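Local coordinates for hypothetical protein Atu2144 (Agrobacterium tumefaciens, PDB 2ODF) that is of unknown function but belongs to the N-formylglutamate amidohydrolase family and so may hydrolyse N-formylglutamate or a related amide, at residues A[25-30]-A[149-154]; A[21-26]-A[74-79]; A[178-183]-A[220-225]; A[70-75]-A[243-248]. All blocks are in the same frame, centred on the assembly; numbering follows the deposited sequence.

Contact 1 (A[25-30]-A[149-154]); sequences GDVLLV and VVVTIH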
loop_
_atom_site.group_PDB
_atom_site.type_symbol
_atom_site.label_atom_id
_atom_site.label_comp_id
_atom_site.label_asym_id
_atom_site.label_seq_id
_atom_site.Cartn_x
_atom_site.Cartn_y
_atom_site.Cartn_z
ATOM N N GLY A 25 -8.825 -29.113 2.356
ATOM C CA GLY A 25 -9.515 -28.840 1.092
ATOM C C GLY A 25 -8.731 -27.995 0.097
ATOM O O GLY A 25 -7.960 -27.134 0.492
ATOM N N ASP A 26 -8.954 -28.245 -1.196
ATOM C CA ASP A 26 -8.310 -27.486 -2.273
ATOM C C ASP A 26 -8.838 -26.034 -2.378
ATOM O O ASP A 26 -8.118 -25.137 -2.829
ATOM C CB ASP A 26 -8.535 -28.155 -3.643
ATOM C CG ASP A 26 -8.002 -29.588 -3.727
ATOM O OD1 ASP A 26 -7.016 -29.939 -3.021
ATOM O OD2 ASP A 26 -8.587 -30.359 -4.528
ATOM N N VAL A 27 -10.083 -25.791 -1.972
ATOM C CA VAL A 27 -10.674 -24.459 -2.092
ATOM C C VAL A 27 -10.139 -23.491 -0.998
ATOM O O VAL A 27 -10.020 -23.856 0.173
ATOM C CB VAL A 27 -12.215 -24.534 -2.082
ATOM C CG1 VAL A 27 -12.832 -23.188 -1.952
ATOM C CG2 VAL A 27 -12.719 -25.217 -3.370
ATOM N N LEU A 28 -9.751 -22.288 -1.417
ATOM C CA LEU A 28 -9.355 -21.207 -0.498
ATOM C C LEU A 28 -10.397 -20.113 -0.628
ATOM O O LEU A 28 -10.529 -19.470 -1.694
ATOM C CB LEU A 28 -7.969 -20.668 -0.854
ATOM C CG LEU A 28 -7.384 -19.542 0.035
ATOM C CD1 LEU A 28 -7.325 -19.898 1.530
ATOM C CD2 LEU A 28 -5.990 -19.059 -0.484
ATOM N N LEU A 29 -11.189 -19.959 0.429
ATOM C CA LEU A 29 -12.274 -19.012 0.458
ATOM C C LEU A 29 -11.755 -17.667 0.952
ATOM O O LEU A 29 -10.969 -17.615 1.918
ATOM C CB LEU A 29 -13.399 -19.500 1.364
ATOM C CG LEU A 29 -14.155 -20.761 0.905
ATOM C CD1 LEU A 29 -14.859 -21.514 2.081
ATOM C CD2 LEU A 29 -15.125 -20.421 -0.239
ATOM N N VAL A 30 -12.193 -16.602 0.274
ATOM C CA VAL A 30 -11.783 -15.212 0.557
ATOM C C VAL A 30 -13.027 -14.313 0.631
ATOM O O VAL A 30 -13.876 -14.335 -0.265
ATOM C CB VAL A 30 -10.791 -14.678 -0.516
ATOM C CG1 VAL A 30 -10.374 -13.214 -0.210
ATOM C CG2 VAL A 30 -9.571 -15.667 -0.645
ATOM N N VAL A 149 -7.692 -23.445 -5.287
ATOM C CA VAL A 149 -8.803 -22.930 -6.071
ATOM C C VAL A 149 -9.284 -21.690 -5.301
ATOM O O VAL A 149 -9.743 -21.785 -4.150
ATOM C CB VAL A 149 -9.972 -23.945 -6.233
ATOM C CG1 VAL A 149 -11.157 -23.313 -7.006
ATOM C CG2 VAL A 149 -9.525 -25.285 -6.915
ATOM N N VAL A 150 -9.134 -20.525 -5.920
ATOM C CA VAL A 150 -9.393 -19.260 -5.215
ATOM C C VAL A 150 -10.836 -18.888 -5.417
ATOM O O VAL A 150 -11.264 -18.639 -6.531
ATOM C CB VAL A 150 -8.448 -18.130 -5.703
ATOM C CG1 VAL A 150 -8.738 -16.771 -4.960
ATOM C CG2 VAL A 150 -6.996 -18.571 -5.517
ATOM N N VAL A 151 -11.586 -18.806 -4.324
ATOM C CA VAL A 151 -13.015 -18.556 -4.430
ATOM C C VAL A 151 -13.335 -17.396 -3.521
ATOM O O VAL A 151 -13.160 -17.508 -2.315
ATOM C CB VAL A 151 -13.851 -19.785 -3.997
ATOM C CG1 VAL A 151 -15.363 -19.442 -4.069
ATOM C CG2 VAL A 151 -13.499 -21.027 -4.852
ATOM N N THR A 152 -13.781 -16.282 -4.091
ATOM C CA THR A 152 -14.226 -15.144 -3.283
ATOM C C THR A 152 -15.763 -15.102 -3.171
ATOM O O THR A 152 -16.503 -15.478 -4.097
ATOM C CB THR A 152 -13.673 -13.806 -3.803
ATOM O OG1 THR A 152 -14.421 -13.363 -4.928
ATOM C CG2 THR A 152 -12.212 -13.929 -4.248
ATOM N N ILE A 153 -16.227 -14.657 -2.007
ATOM C CA ILE A 153 -17.657 -14.671 -1.677
ATOM C C ILE A 153 -18.147 -13.269 -1.367
ATOM O O ILE A 153 -17.641 -12.603 -0.446
ATOM C CB ILE A 153 -17.949 -15.572 -0.429
ATOM C CG1 ILE A 153 -17.392 -16.992 -0.604
ATOM C CG2 ILE A 153 -19.422 -15.565 -0.083
ATOM C CD1 ILE A 153 -17.977 -17.801 -1.759
ATOM N N HIS A 154 -19.159 -12.843 -2.116
ATOM C CA HIS A 154 -19.717 -11.504 -2.040
ATOM C C HIS A 154 -21.254 -11.577 -2.022
ATOM O O HIS A 154 -21.851 -12.570 -2.487
ATOM C CB HIS A 154 -19.316 -10.673 -3.261
ATOM C CG HIS A 154 -17.889 -10.216 -3.254
ATOM N ND1 HIS A 154 -16.826 -11.080 -3.410
ATOM C CD2 HIS A 154 -17.355 -8.981 -3.100
ATOM C CE1 HIS A 154 -15.698 -10.386 -3.378
ATOM N NE2 HIS A 154 -15.993 -9.115 -3.175
#

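Contact 2 (A[21-26]-A[74-79]); sequences AAAKGD and HATLVY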
loop_
_atom_site.group_PDB
_atom_site.type_symbol
_atom_site.label_atom_id
_atom_site.label_comp_id
_atom_site.label_asym_id
_atom_site.label_seq_id
_atom_site.Cartn_x
_atom_site.Cartn_y
_atom_site.Cartn_z
ATOM N N ALA A 21 -7.522 -22.750 9.138
ATOM C CA ALA A 21 -6.165 -22.536 8.593
ATOM C C ALA A 21 -5.536 -23.844 8.103
ATOM O O ALA A 21 -4.926 -23.919 7.018
ATOM C CB ALA A 21 -5.264 -21.872 9.649
ATOM N N ALA A 22 -5.719 -24.899 8.883
ATOM C CA ALA A 22 -5.169 -26.192 8.539
ATOM C C ALA A 22 -6.149 -27.102 7.789
ATOM O O ALA A 22 -6.028 -28.289 7.861
ATOM C CB ALA A 22 -4.621 -26.893 9.798
ATOM N N ALA A 23 -7.095 -26.558 7.038
ATOM C CA ALA A 23 -7.998 -27.395 6.236
ATOM C C ALA A 23 -7.249 -28.193 5.152
ATOM O O ALA A 23 -6.253 -27.739 4.600
ATOM C CB ALA A 23 -9.099 -26.546 5.586
ATOM N N LYS A 24 -7.778 -29.369 4.844
ATOM C CA LYS A 24 -7.239 -30.251 3.809
ATOM C C LYS A 24 -7.774 -29.926 2.427
ATOM O O LYS A 24 -7.296 -30.477 1.445
ATOM C CB LYS A 24 -7.672 -31.687 4.067
ATOM C CG LYS A 24 -7.118 -32.354 5.283
ATOM C CD LYS A 24 -7.675 -33.776 5.324
ATOM C CE LYS A 24 -7.189 -34.561 6.537
ATOM N NZ LYS A 24 -7.735 -35.960 6.605
ATOM N N GLY A 25 -8.825 -29.113 2.356
ATOM C CA GLY A 25 -9.515 -28.840 1.092
ATOM C C GLY A 25 -8.731 -27.995 0.097
ATOM O O GLY A 25 -7.960 -27.134 0.492
ATOM N N ASP A 26 -8.954 -28.245 -1.196
ATOM C CA ASP A 26 -8.310 -27.486 -2.273
ATOM C C ASP A 26 -8.838 -26.034 -2.378
ATOM O O ASP A 26 -8.118 -25.137 -2.829
ATOM C CB ASP A 26 -8.535 -28.155 -3.643
ATOM C CG ASP A 26 -8.002 -29.588 -3.727
ATOM O OD1 ASP A 26 -7.016 -29.939 -3.021
ATOM O OD2 ASP A 26 -8.587 -30.359 -4.528
ATOM N N HIS A 74 -14.286 -28.193 3.496
ATOM C CA HIS A 74 -13.097 -28.352 4.354
ATOM C C HIS A 74 -12.029 -27.390 3.864
ATOM O O HIS A 74 -10.907 -27.761 3.514
ATOM C CB HIS A 74 -12.643 -29.803 4.389
ATOM C CG HIS A 74 -13.765 -30.736 4.688
ATOM N ND1 HIS A 74 -14.291 -30.871 5.955
ATOM C CD2 HIS A 74 -14.540 -31.491 3.874
ATOM C CE1 HIS A 74 -15.303 -31.720 5.919
ATOM N NE2 HIS A 74 -15.478 -32.108 4.668
ATOM N N ALA A 75 -12.416 -26.127 3.841
ATOM C CA ALA A 75 -11.632 -25.102 3.157
ATOM C C ALA A 75 -11.298 -23.933 4.088
ATOM O O ALA A 75 -12.165 -23.375 4.750
ATOM C CB ALA A 75 -12.369 -24.614 1.972
ATOM N N THR A 76 -10.029 -23.562 4.094
ATOM C CA THR A 76 -9.570 -22.348 4.738
ATOM C C THR A 76 -10.345 -21.114 4.240
ATOM O O THR A 76 -10.687 -20.983 3.050
ATOM C CB THR A 76 -8.078 -22.166 4.476
ATOM O OG1 THR A 76 -7.377 -23.290 5.008
ATOM C CG2 THR A 76 -7.543 -20.858 5.087
ATOM N N LEU A 77 -10.612 -20.218 5.182
ATOM C CA LEU A 77 -11.327 -18.976 4.912
ATOM C C LEU A 77 -10.501 -17.831 5.455
ATOM O O LEU A 77 -10.174 -17.831 6.633
ATOM C CB LEU A 77 -12.693 -18.957 5.569
ATOM C CG LEU A 77 -13.481 -17.649 5.643
ATOM C CD1 LEU A 77 -13.728 -17.068 4.259
ATOM C CD2 LEU A 77 -14.794 -17.909 6.381
ATOM N N VAL A 78 -10.167 -16.891 4.585
ATOM C CA VAL A 78 -9.486 -15.650 4.952
ATOM C C VAL A 78 -10.459 -14.517 4.756
ATOM O O VAL A 78 -11.048 -14.375 3.680
ATOM C CB VAL A 78 -8.250 -15.380 4.103
ATOM C CG1 VAL A 78 -7.535 -14.087 4.588
ATOM C CG2 VAL A 78 -7.315 -16.570 4.144
ATOM N N TYR A 79 -10.632 -13.708 5.799
ATOM C CA TYR A 79 -11.608 -12.644 5.753
ATOM C C TYR A 79 -11.075 -11.375 6.445
ATOM O O TYR A 79 -10.186 -11.424 7.311
ATOM C CB TYR A 79 -12.957 -13.100 6.295
ATOM C CG TYR A 79 -13.011 -13.380 7.778
ATOM C CD1 TYR A 79 -12.571 -14.604 8.293
ATOM C CD2 TYR A 79 -13.520 -12.449 8.661
ATOM C CE1 TYR A 79 -12.619 -14.875 9.647
ATOM C CE2 TYR A 79 -13.582 -12.727 10.041
ATOM C CZ TYR A 79 -13.121 -13.937 10.517
ATOM O OH TYR A 79 -13.158 -14.227 11.879
HETATM O O HOH W 1 -8.420 -24.882 2.020
#

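Contact 3 (A[178-183]-A[220-225]); sequences RLADAM and LNVMIE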
loop_
_atom_site.group_PDB
_atom_site.type_symbol
_atom_site.label_atom_id
_atom_site.label_comp_id
_atom_site.label_asym_id
_atom_site.label_seq_id
_atom_site.Cartn_x
_atom_site.Cartn_y
_atom_site.Cartn_z
ATOM N N ARG A 178 -12.205 -20.719 -16.636
ATOM C CA ARG A 178 -12.344 -22.173 -16.615
ATOM C C ARG A 178 -13.369 -22.624 -15.561
ATOM O O ARG A 178 -14.317 -23.337 -15.875
ATOM C CB ARG A 178 -10.996 -22.873 -16.360
ATOM C CG ARG A 178 -9.957 -22.743 -17.478
ATOM C CD ARG A 178 -8.592 -23.289 -17.032
ATOM N NE ARG A 178 -8.013 -22.472 -15.955
ATOM C CZ ARG A 178 -7.022 -22.841 -15.159
ATOM N NH1 ARG A 178 -6.468 -24.037 -15.268
ATOM N NH2 ARG A 178 -6.595 -22.021 -14.209
ATOM N N LEU A 179 -13.163 -22.239 -14.313
ATOM C CA LEU A 179 -14.123 -22.610 -13.264
ATOM C C LEU A 179 -15.486 -21.989 -13.507
ATOM O O LEU A 179 -16.509 -22.650 -13.352
ATOM C CB LEU A 179 -13.610 -22.250 -11.873
ATOM C CG LEU A 179 -14.490 -22.668 -10.671
ATOM C CD1 LEU A 179 -14.972 -24.113 -10.736
ATOM C CD2 LEU A 179 -13.722 -22.401 -9.343
ATOM N N ALA A 180 -15.509 -20.723 -13.903
ATOM C CA ALA A 180 -16.756 -20.028 -14.152
ATOM C C ALA A 180 -17.578 -20.761 -15.214
ATOM O O ALA A 180 -18.776 -20.963 -15.046
ATOM C CB ALA A 180 -16.489 -18.565 -14.603
ATOM N N ASP A 181 -16.927 -21.097 -16.326
ATOM C CA ASP A 181 -17.569 -21.807 -17.433
ATOM C C ASP A 181 -18.183 -23.113 -16.955
ATOM O O ASP A 181 -19.307 -23.435 -17.319
ATOM C CB ASP A 181 -16.556 -22.130 -18.546
ATOM C CG ASP A 181 -16.114 -20.906 -19.348
ATOM O OD1 ASP A 181 -16.768 -19.845 -19.267
ATOM O OD2 ASP A 181 -15.076 -20.997 -20.070
ATOM N N ALA A 182 -17.426 -23.877 -16.173
ATOM C CA ALA A 182 -17.888 -25.136 -15.617
ATOM C C ALA A 182 -19.120 -24.921 -14.723
ATOM O O ALA A 182 -20.079 -25.694 -14.792
ATOM C CB ALA A 182 -16.770 -25.815 -14.819
ATOM N N MET A 183 -19.091 -23.893 -13.878
ATOM C CA MET A 183 -20.210 -23.592 -12.974
ATOM C C MET A 183 -21.440 -23.069 -13.731
ATOM O O MET A 183 -22.597 -23.433 -13.417
ATOM C CB MET A 183 -19.783 -22.568 -11.905
ATOM C CG MET A 183 -18.875 -23.129 -10.821
ATOM S SD MET A 183 -18.279 -21.987 -9.518
ATOM C CE MET A 183 -19.777 -21.840 -8.490
ATOM N N LEU A 220 -7.195 -21.999 -10.693
ATOM C CA LEU A 220 -8.622 -21.960 -10.907
ATOM C C LEU A 220 -9.206 -20.955 -9.919
ATOM O O LEU A 220 -8.745 -20.827 -8.769
ATOM C CB LEU A 220 -9.252 -23.344 -10.691
ATOM C CG LEU A 220 -8.937 -24.474 -11.688
ATOM C CD1 LEU A 220 -9.445 -25.847 -11.203
ATOM C CD2 LEU A 220 -9.518 -24.154 -13.062
ATOM N N ASN A 221 -10.230 -20.245 -10.351
ATOM C CA ASN A 221 -10.772 -19.207 -9.521
ATOM C C ASN A 221 -12.139 -18.763 -9.950
ATOM O O ASN A 221 -12.512 -18.891 -11.091
ATOM C CB ASN A 221 -9.824 -17.999 -9.521
ATOM C CG ASN A 221 -9.659 -17.391 -10.878
ATOM O OD1 ASN A 221 -8.894 -17.901 -11.739
ATOM N ND2 ASN A 221 -10.342 -16.286 -11.092
ATOM N N VAL A 222 -12.870 -18.202 -9.014
ATOM C CA VAL A 222 -14.149 -17.606 -9.333
ATOM C C VAL A 222 -14.526 -16.639 -8.221
ATOM O O VAL A 222 -14.117 -16.764 -7.077
ATOM C CB VAL A 222 -15.261 -18.704 -9.501
ATOM C CG1 VAL A 222 -15.629 -19.333 -8.103
ATOM C CG2 VAL A 222 -16.494 -18.146 -10.173
ATOM N N MET A 223 -15.349 -15.678 -8.575
ATOM C CA MET A 223 -15.932 -14.770 -7.612
ATOM C C MET A 223 -17.423 -15.004 -7.665
ATOM O O MET A 223 -18.010 -15.004 -8.734
ATOM C CB MET A 223 -15.551 -13.341 -8.012
ATOM C CG MET A 223 -16.265 -12.196 -7.315
ATOM S SD MET A 223 -15.589 -10.545 -7.708
ATOM C CE MET A 223 -16.846 -9.630 -6.943
ATOM N N ILE A 224 -18.014 -15.260 -6.504
ATOM C CA ILE A 224 -19.413 -15.578 -6.390
ATOM C C ILE A 224 -20.153 -14.394 -5.746
ATOM O O ILE A 224 -19.815 -13.956 -4.649
ATOM C CB ILE A 224 -19.641 -16.892 -5.535
ATOM C CG1 ILE A 224 -19.003 -18.087 -6.203
ATOM C CG2 ILE A 224 -21.113 -17.185 -5.361
ATOM C CD1 ILE A 224 -18.943 -19.266 -5.357
ATOM N N GLU A 225 -21.170 -13.918 -6.441
ATOM C CA GLU A 225 -22.064 -12.874 -5.977
ATOM C C GLU A 225 -23.434 -13.493 -5.663
ATOM O O GLU A 225 -23.986 -14.212 -6.488
ATOM C CB GLU A 225 -22.231 -11.840 -7.086
ATOM C CG GLU A 225 -21.141 -10.817 -7.157
ATOM C CD GLU A 225 -21.262 -9.731 -6.140
ATOM O OE1 GLU A 225 -21.962 -9.888 -5.131
ATOM O OE2 GLU A 225 -20.607 -8.701 -6.336
HETATM O O HOH W 2 -10.746 -20.607 -13.367
HETATM O O HOH W 3 -13.087 -18.790 -13.774
#

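Contact 4 (A[70-75]-A[243-248]); sequences SEKFHA and FLHELM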
loop_
_atom_site.group_PDB
_atom_site.type_symbol
_atom_site.label_atom_id
_atom_site.label_comp_id
_atom_site.label_asym_id
_atom_site.label_seq_id
_atom_site.Cartn_x
_atom_site.Cartn_y
_atom_site.Cartn_z
ATOM N N SER A 70 -16.851 -23.140 4.198
ATOM C CA SER A 70 -15.597 -23.574 4.806
ATOM C C SER A 70 -15.745 -24.985 5.439
ATOM O O SER A 70 -14.851 -25.834 5.301
ATOM C CB SER A 70 -15.155 -22.527 5.830
ATOM O OG SER A 70 -13.966 -22.910 6.495
ATOM N N GLU A 71 -16.881 -25.214 6.080
ATOM C CA GLU A 71 -17.280 -26.519 6.646
ATOM C C GLU A 71 -17.518 -27.530 5.512
ATOM O O GLU A 71 -16.938 -28.605 5.506
ATOM C CB GLU A 71 -18.562 -26.368 7.498
ATOM C CG GLU A 71 -18.411 -25.494 8.767
ATOM C CD GLU A 71 -19.741 -24.860 9.336
ATOM O OE1 GLU A 71 -20.840 -25.504 9.324
ATOM O OE2 GLU A 71 -19.664 -23.695 9.832
ATOM N N LYS A 72 -18.350 -27.169 4.543
ATOM C CA LYS A 72 -18.707 -28.094 3.470
ATOM C C LYS A 72 -17.531 -28.485 2.571
ATOM O O LYS A 72 -17.421 -29.636 2.183
ATOM C CB LYS A 72 -19.839 -27.519 2.622
ATOM C CG LYS A 72 -21.131 -27.327 3.425
ATOM C CD LYS A 72 -22.184 -26.713 2.588
ATOM C CE LYS A 72 -23.479 -26.476 3.385
ATOM N NZ LYS A 72 -24.175 -27.753 3.653
ATOM N N PHE A 73 -16.658 -27.534 2.245
ATOM C CA PHE A 73 -15.496 -27.816 1.402
ATOM C C PHE A 73 -14.226 -28.177 2.161
ATOM O O PHE A 73 -13.189 -28.434 1.520
ATOM C CB PHE A 73 -15.199 -26.628 0.464
ATOM C CG PHE A 73 -16.081 -26.580 -0.738
ATOM C CD1 PHE A 73 -15.872 -27.448 -1.793
ATOM C CD2 PHE A 73 -17.109 -25.663 -0.836
ATOM C CE1 PHE A 73 -16.697 -27.420 -2.919
ATOM C CE2 PHE A 73 -17.934 -25.624 -1.977
ATOM C CZ PHE A 73 -17.727 -26.505 -2.999
ATOM N N HIS A 74 -14.286 -28.193 3.496
ATOM C CA HIS A 74 -13.097 -28.352 4.354
ATOM C C HIS A 74 -12.029 -27.390 3.864
ATOM O O HIS A 74 -10.907 -27.761 3.514
ATOM C CB HIS A 74 -12.643 -29.803 4.389
ATOM C CG HIS A 74 -13.765 -30.736 4.688
ATOM N ND1 HIS A 74 -14.291 -30.871 5.955
ATOM C CD2 HIS A 74 -14.540 -31.491 3.874
ATOM C CE1 HIS A 74 -15.303 -31.720 5.919
ATOM N NE2 HIS A 74 -15.478 -32.108 4.668
ATOM N N ALA A 75 -12.416 -26.127 3.841
ATOM C CA ALA A 75 -11.632 -25.102 3.157
ATOM C C ALA A 75 -11.298 -23.933 4.088
ATOM O O ALA A 75 -12.165 -23.375 4.750
ATOM C CB ALA A 75 -12.369 -24.614 1.972
ATOM N N PHE A 243 -26.523 -25.249 -2.105
ATOM C CA PHE A 243 -26.644 -25.092 -3.547
ATOM C C PHE A 243 -25.272 -24.913 -4.197
ATOM O O PHE A 243 -24.966 -25.515 -5.220
ATOM C CB PHE A 243 -27.522 -23.892 -3.900
ATOM C CG PHE A 243 -27.603 -23.639 -5.367
ATOM C CD1 PHE A 243 -28.487 -24.361 -6.155
ATOM C CD2 PHE A 243 -26.776 -22.715 -5.969
ATOM C CE1 PHE A 243 -28.546 -24.165 -7.521
ATOM C CE2 PHE A 243 -26.829 -22.495 -7.342
ATOM C CZ PHE A 243 -27.716 -23.224 -8.122
ATOM N N LEU A 244 -24.468 -24.029 -3.606
ATOM C CA LEU A 244 -23.178 -23.657 -4.174
ATOM C C LEU A 244 -22.150 -24.766 -3.985
ATOM O O LEU A 244 -21.296 -24.952 -4.836
ATOM C CB LEU A 244 -22.672 -22.362 -3.536
ATOM C CG LEU A 244 -23.387 -21.064 -3.899
ATOM C CD1 LEU A 244 -22.905 -19.934 -2.959
ATOM C CD2 LEU A 244 -23.161 -20.666 -5.378
ATOM N N HIS A 245 -22.239 -25.501 -2.877
ATOM C CA HIS A 245 -21.387 -26.657 -2.660
ATOM C C HIS A 245 -21.652 -27.720 -3.739
ATOM O O HIS A 245 -20.719 -28.275 -4.307
ATOM C CB HIS A 245 -21.597 -27.239 -1.260
ATOM C CG HIS A 245 -20.802 -28.481 -1.011
ATOM N ND1 HIS A 245 -19.433 -28.473 -0.883
ATOM C CD2 HIS A 245 -21.178 -29.775 -0.928
ATOM C CE1 HIS A 245 -18.997 -29.706 -0.723
ATOM N NE2 HIS A 245 -20.037 -30.514 -0.740
ATOM N N GLU A 246 -22.924 -27.958 -4.041
ATOM C CA GLU A 246 -23.304 -28.893 -5.111
ATOM C C GLU A 246 -22.761 -28.455 -6.465
ATOM O O GLU A 246 -22.077 -29.225 -7.112
ATOM C CB GLU A 246 -24.827 -29.036 -5.175
ATOM C CG GLU A 246 -25.430 -29.710 -3.960
ATOM C CD GLU A 246 -25.536 -31.241 -4.078
ATOM O OE1 GLU A 246 -24.791 -31.855 -4.889
ATOM O OE2 GLU A 246 -26.383 -31.817 -3.342
ATOM N N LEU A 247 -23.052 -27.210 -6.849
ATOM C CA LEU A 247 -22.635 -26.606 -8.116
ATOM C C LEU A 247 -21.121 -26.555 -8.332
ATOM O O LEU A 247 -20.608 -27.016 -9.363
ATOM C CB LEU A 247 -23.199 -25.185 -8.231
ATOM C CG LEU A 247 -23.028 -24.439 -9.564
ATOM C CD1 LEU A 247 -23.781 -25.163 -10.675
ATOM C CD2 LEU A 247 -23.501 -22.973 -9.466
ATOM N N MET A 248 -20.400 -25.997 -7.360
ATOM C CA MET A 248 -18.969 -25.857 -7.510
ATOM C C MET A 248 -18.246 -27.195 -7.351
ATOM O O MET A 248 -17.297 -27.457 -8.072
ATOM C CB MET A 248 -18.392 -24.758 -6.591
ATOM C CG MET A 248 -16.876 -24.425 -6.867
ATOM S SD MET A 248 -16.337 -22.871 -6.038
ATOM C CE MET A 248 -16.830 -23.191 -4.390
#

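Contact 1 (A[25-30]-A[149-154])
V27 holds CG1 anti to its backbone N (chi1 170°), and V151 holds CG2 anti to its carbonyl carbon; these choices bring the two methyls together, V27 CG1 lying 3.7 Å from V151 CG2, two residues beyond the bridge partner V149. L29, with CG beside its own backbone N, sends CD2 over to V151 CG1 at 4.0 Å, the two side chains lying side by side and pointing the same way. L29 CD2 also reaches I153 CG1 at 4.1 Å.

The backbones explain this register. V27 pairs with V149 and V30 with T152 in parallel fashion, and the strand directions diverge by 30°, a twist between neighbours. L28 N donates to V149 O at 2.8 Å in an almost straight bond (178° at the hydrogen), V151 N returns to L28 O, V30 N goes to V151 O, and I153 N to V30 O at 2.9 Å. V149 N reaches D26 O just before strand 27-31 begins.

These are two central strands of the mixed sheet of an alpha/beta fold with helices on both faces. V27, L29, V149 and V151 share one face, where L29 also meets L69 of helix 62-73. L28, V30, V150 and T152 share the other, where L28 packs on I137 and V30 on F130, both of helix 116-143. T152 CG2 lies 4.1 Å from V30 CB there, and T152 CA lies 3.1 Å from V30 O, a CA-H...O contact beside the regular bonds.

Contact 2 (A[21-26]-A[74-79])
G25 N and A23 CB both converge on the carbonyl oxygen of H74. The G25 N to H74 O separation is 2.7 Å, but the bond is bent, with 128° at the hydrogen, and counts as weak. A23 CB lies 3.0 Å from that same H74 O and 3.5 Å from T76 N, so one methyl packs against the backbone at both ends of A75. With no side chain of its own, G25 comes close to the other segment, its CA 4.8 Å from A75 CA.

A water completes the link: it donates to G25 O at 2.8 Å and accepts from T76 N at 2.9 Å, so these two polar groups are joined although they do not meet directly.

In T76, OG1 stands beside the residue's own backbone N (chi1 -60°), which turns the hydroxyl to the 21-26 side. There T76 OG1 lies 3.2 Å from A21 O, but its hydrogen bonds are with N20 O and R141 NH2. R146 NH2 bonds A23 O and, weakly, G25 O, which helps to fix the course of the loop. On the other side, H74 has a positive phi (48°) and ends helix 62-73 in a Schellman motif, with A75 N bonded back to S70 O; this turn presents H74 O to the loop.

The loop between strands 16-19 and 27-31 thus lies against the turn that leads from helix 62-73 into strand 77-80, a strand inserted in the sheet between 16-19 and 27-31, with helix 116-143 covering V78.

Contact 3 (A[178-183]-A[220-225])
Helix 178-183 runs at 61° to strand 220-225, with the two segment axes 7.0 Å apart at closest approach; the nearest backbone pairs are L179 with L220 and A180 with V222. No direct hydrogen bond joins the segments. Two waters do so instead, both at amides of the first helical turn. One accepts from L179 N and from N221 N, each at 3.1 Å. The other accepts from A180 N and donates to N221 O at 2.7 Å.

At the start of the helix, R178 and L220 cross at about a right angle, and L220 CD2 lies over the centre of one guanidinium face, 3.5 Å from R178 CZ. A bend at chi3 (-66°) places R178 NE for this contact, while NH2 is held by a salt bridge to D176 and a hydrogen bond to G218 O; the flat group therefore has an apolar methyl on a face and polar partners at NH2.

Helix 178-186 belongs to a beta-alpha-beta unit, joining strand 169-172 to the neighbouring parallel strand 194-196, and here it packs against the adjoining strand 220-227 on the sheet face that helix 234-256 also covers.

V222 is gripped from two helical positions. V222 CG1, set between its own N and carbonyl carbon (chi1 71°), meets L179 CD2 at 3.8 Å and M183 SD at 4.0 Å. L179 CB also lies against N221 O. M183 CE meets I224 CD1 at 4.1 Å, farther along the strand, the M183 and I224 side chains crossing at about a right angle.

Contact 4 (A[70-75]-A[243-248])
F73 offers a ring face to H245, whose ND1 sits 3.3 Å above the plane of the F73 ring, over its centre. The pair is a T-shaped (edge-to-face) stack, with H245 supplying the edge: the F73 and H245 ring centroids are 4.4 Å apart and the planes stand at 65°. It joins the C-terminal end of helix 62-73 to helix 234-256; the two helices lie on the same face of the central sheet, where S70 rests on L29 of strand 27-31 and L244 on I224 of strand 220-227.

H245 points its CB toward helix 62-73 and has CG anti to its backbone N (chi1 177°). K72 covers a face of the imidazole, its CB 4.0 Å from the H245 ring centroid and 24° off the normal, a CH-pi contact offset toward the rim. H245 CE1 comes 3.3 Å from K72 O, so the imidazole touches the side chain and backbone of K72 as well as the F73 ring.

L244 O lies at the F73 edge, near the ring plane. M248 crosses F73 obliquely, and its methyl CE stops 3.6 Å from F73 CE2.

How the contacts relate
From the N terminus, contact 2 closes the first loop, bringing 21-26 to 74-79 across 47 residues. Contact 1 leaves from the same stretch, sharing G25 and D26, and closes a longer loop on 149-154. Contact 4 departs from 70-75, overlapping contact 2 at H74 and A75, and reaches 243-248; its segments alternate with those of contact 1, so the two cross. Contact 3 follows contact 1 in series and lies wholly within the span of contact 4. Contacts 1, 2 and 3 all reach the seven-stranded sheet, along strands 77-80, 27-31, 149-156 and 220-227, whereas contact 4 joins two helices over one face, with M248 touching V151 and M183.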